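Local coordinates for protein leucyl aminopeptidase (Trypanosoma brucei brucei, PDB 5NTD) that probably removes N-terminal amino acids, leucine among them, from peptides as a manganese-bound M17 aminopeptidase, here inhibited by bestatin, at residues Gln406-Arg412 and Asp495-Phe501. Residues are numbered along the deposited sequence; the frame is centred on the assembly and turned at random.
Sequences QGIATGR and DLAYPVF. With BES (2-(3-amino-2-hydroxy-4-phenyl-butyrylamino)-4-methyl-pentanoic acid), chain B.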
# COMPACT_ATOMS: atom_id res chain seq x y z
N GLN G 406 -8.19 19.64 -6.48
CA GLN G 406 -8.78 20.47 -7.52
C GLN G 406 -9.39 19.61 -8.61
O GLN G 406 -10.50 19.84 -9.06
CB GLN G 406 -7.74 21.41 -8.10
CG GLN G 406 -8.28 22.32 -9.19
CD GLN G 406 -8.17 21.73 -10.57
OE1 GLN G 406 -7.08 21.41 -11.05
NE2 GLN G 406 -9.32 21.50 -11.19
N GLY G 407 -8.64 18.61 -9.05
CA GLY G 407 -9.14 17.70 -10.09
C GLY G 407 -10.41 16.98 -9.64
O GLY G 407 -11.36 16.81 -10.38
N ILE G 408 -10.36 16.51 -8.43
CA ILE G 408 -11.49 15.78 -7.83
C ILE G 408 -12.72 16.66 -7.73
O ILE G 408 -13.84 16.24 -8.00
CB ILE G 408 -11.10 15.21 -6.44
CG1 ILE G 408 -10.07 14.06 -6.64
CG2 ILE G 408 -12.32 14.71 -5.69
CD1 ILE G 408 -9.39 13.63 -5.37
N ALA G 409 -12.48 17.89 -7.36
CA ALA G 409 -13.57 18.85 -7.13
C ALA G 409 -14.17 19.44 -8.42
O ALA G 409 -15.37 19.35 -8.64
CB ALA G 409 -13.10 19.98 -6.21
N THR G 410 -13.33 20.08 -9.20
CA THR G 410 -13.76 20.84 -10.41
C THR G 410 -13.30 20.28 -11.75
O THR G 410 -13.73 20.72 -12.80
CB THR G 410 -13.38 22.33 -10.35
OG1 THR G 410 -11.96 22.48 -10.40
CG2 THR G 410 -13.90 22.97 -9.09
N GLY G 411 -12.44 19.29 -11.70
CA GLY G 411 -12.13 18.47 -12.92
C GLY G 411 -11.01 18.99 -13.79
O GLY G 411 -10.31 19.93 -13.44
N ARG G 412 -10.87 18.37 -14.95
CA ARG G 412 -9.70 18.60 -15.80
C ARG G 412 -9.76 19.89 -16.61
O ARG G 412 -8.75 20.37 -17.06
CB ARG G 412 -9.48 17.40 -16.75
CG ARG G 412 -9.35 16.01 -16.11
CD ARG G 412 -8.04 15.95 -15.43
NE ARG G 412 -7.64 14.60 -15.05
CZ ARG G 412 -6.67 13.90 -15.63
NH1 ARG G 412 -5.97 14.38 -16.66
NH2 ARG G 412 -6.42 12.68 -15.18
N ASP G 495 -6.77 27.66 -8.63
CA ASP G 495 -6.12 26.35 -8.53
C ASP G 495 -6.30 25.72 -9.89
O ASP G 495 -7.40 25.31 -10.27
CB ASP G 495 -6.73 25.49 -7.43
CG ASP G 495 -5.87 24.26 -7.10
OD1 ASP G 495 -5.10 23.81 -7.97
OD2 ASP G 495 -5.99 23.74 -5.97
N LEU G 496 -5.22 25.65 -10.63
CA LEU G 496 -5.26 25.11 -12.01
C LEU G 496 -4.36 23.89 -12.23
O LEU G 496 -3.79 23.67 -13.28
CB LEU G 496 -4.94 26.20 -13.04
CG LEU G 496 -3.89 27.25 -12.68
CD1 LEU G 496 -2.53 26.64 -12.47
CD2 LEU G 496 -3.82 28.27 -13.80
N ALA G 497 -4.31 23.07 -11.19
CA ALA G 497 -3.50 21.83 -11.19
C ALA G 497 -3.67 21.02 -12.46
O ALA G 497 -2.72 20.62 -13.10
CB ALA G 497 -3.80 20.98 -9.96
N TYR G 498 -4.91 20.78 -12.83
CA TYR G 498 -5.23 19.93 -14.00
C TYR G 498 -5.47 20.65 -15.35
O TYR G 498 -5.07 20.14 -16.38
CB TYR G 498 -6.38 18.97 -13.68
CG TYR G 498 -5.96 17.89 -12.72
CD1 TYR G 498 -6.00 18.10 -11.35
CD2 TYR G 498 -5.51 16.65 -13.19
CE1 TYR G 498 -5.60 17.12 -10.47
CE2 TYR G 498 -5.13 15.66 -12.32
CZ TYR G 498 -5.17 15.90 -10.96
OH TYR G 498 -4.77 14.92 -10.08
N PRO G 499 -6.09 21.83 -15.34
CA PRO G 499 -6.33 22.46 -16.61
C PRO G 499 -5.10 22.87 -17.42
O PRO G 499 -5.20 23.15 -18.61
CB PRO G 499 -7.15 23.69 -16.22
CG PRO G 499 -7.92 23.23 -15.02
CD PRO G 499 -6.93 22.40 -14.28
N VAL G 500 -3.95 22.94 -16.76
CA VAL G 500 -2.69 23.30 -17.44
C VAL G 500 -2.13 22.22 -18.36
O VAL G 500 -1.15 22.45 -19.05
CB VAL G 500 -1.58 23.76 -16.49
CG1 VAL G 500 -2.03 24.99 -15.74
CG2 VAL G 500 -1.14 22.65 -15.54
N PHE G 501 -2.72 21.05 -18.35
CA PHE G 501 -2.21 19.94 -19.18
C PHE G 501 -3.31 18.98 -19.62
O PHE G 501 -4.37 18.91 -19.05
CB PHE G 501 -1.06 19.18 -18.49
CG PHE G 501 -1.51 18.19 -17.43
CD1 PHE G 501 -1.79 18.61 -16.14
CD2 PHE G 501 -1.68 16.84 -17.74
CE1 PHE G 501 -2.25 17.72 -15.19
CE2 PHE G 501 -2.12 15.95 -16.78
CZ PHE G 501 -2.40 16.38 -15.50
N2 BES B . 2.06 20.42 -7.11
C1 BES B . 1.22 19.53 -6.31
C6 BES B . -0.26 19.51 -6.74
C7 BES B . -0.64 18.64 -7.90
C8 BES B . -0.51 19.09 -9.21
C12 BES B . -1.19 17.38 -7.69
C9 BES B . -0.87 18.29 -10.28
C11 BES B . -1.56 16.57 -8.78
C10 BES B . -1.39 17.01 -10.07
C2 BES B . 1.39 19.98 -4.84
O2 BES B . 2.69 20.59 -4.55
C3 BES B . 1.26 18.77 -3.97
O3 BES B . 2.35 18.17 -3.77
N1 BES B . 0.02 18.57 -3.50
C4 BES B . -0.38 17.49 -2.64
C13 BES B . -0.29 17.88 -1.17
C14 BES B . -0.32 16.70 -0.19
C15 BES B . 0.56 15.50 -0.52
C16 BES B . 0.10 17.17 1.18
C5 BES B . -1.79 17.10 -2.90
O1 BES B . -2.06 15.90 -2.90
O4 BES B . -2.65 17.97 -3.09
O HOH W 1 -6.87 19.38 -18.73
O HOH W 2 -5.68 17.41 -16.91
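One direct hydrogen bond crosses this buried contact within the M17 catalytic domain, which carries the manganese sites. Tyr498 N donates to Gln406 OE1 at 2.9 Å. At the other end of the same amide, Gln406 NE2 donates to Gly411 O at 2.9 Å. The Gln406 side chain thus ties Gly411, where the chain leaves helical geometry, to the loop after strand 490-495.

Two waters add polar bridges. Water 1 lies 2.7 Å from Arg412 O and 2.6 Å from Phe501 O. Water 2 accepts from Arg412 NH1 (3.1 Å) and lies 2.8 Å from Tyr498 O. Arg412 also forms a salt bridge with Asp468 of the second subunit. The Asp495 carboxylate hydrogen-bonds to Thr403 OG1 and Leu402 N, just ahead of the helix.

Packing centres on the Tyr498 ring, which touches both Gly407 and Arg412. Gly407 CA is 3.4 Å from Tyr498 CD1, and a beta carbon there would clash. Arg412 CD is 3.5 Å from Tyr498 CD2, which sits over one face of the guanidinium. Pro499 CA makes a CA-H...O contact with Arg412 O at 3.2 Å.

Ala497 CB is 3.9 Å from BES C8 and Tyr498 OH 3.8 Å from BES C11, both in the inhibitor's phenyl ring. The polar bonds hold the Tyr498 backbone beside the bestatin pocket, and Arg412 is one of several residues reaching the second subunit.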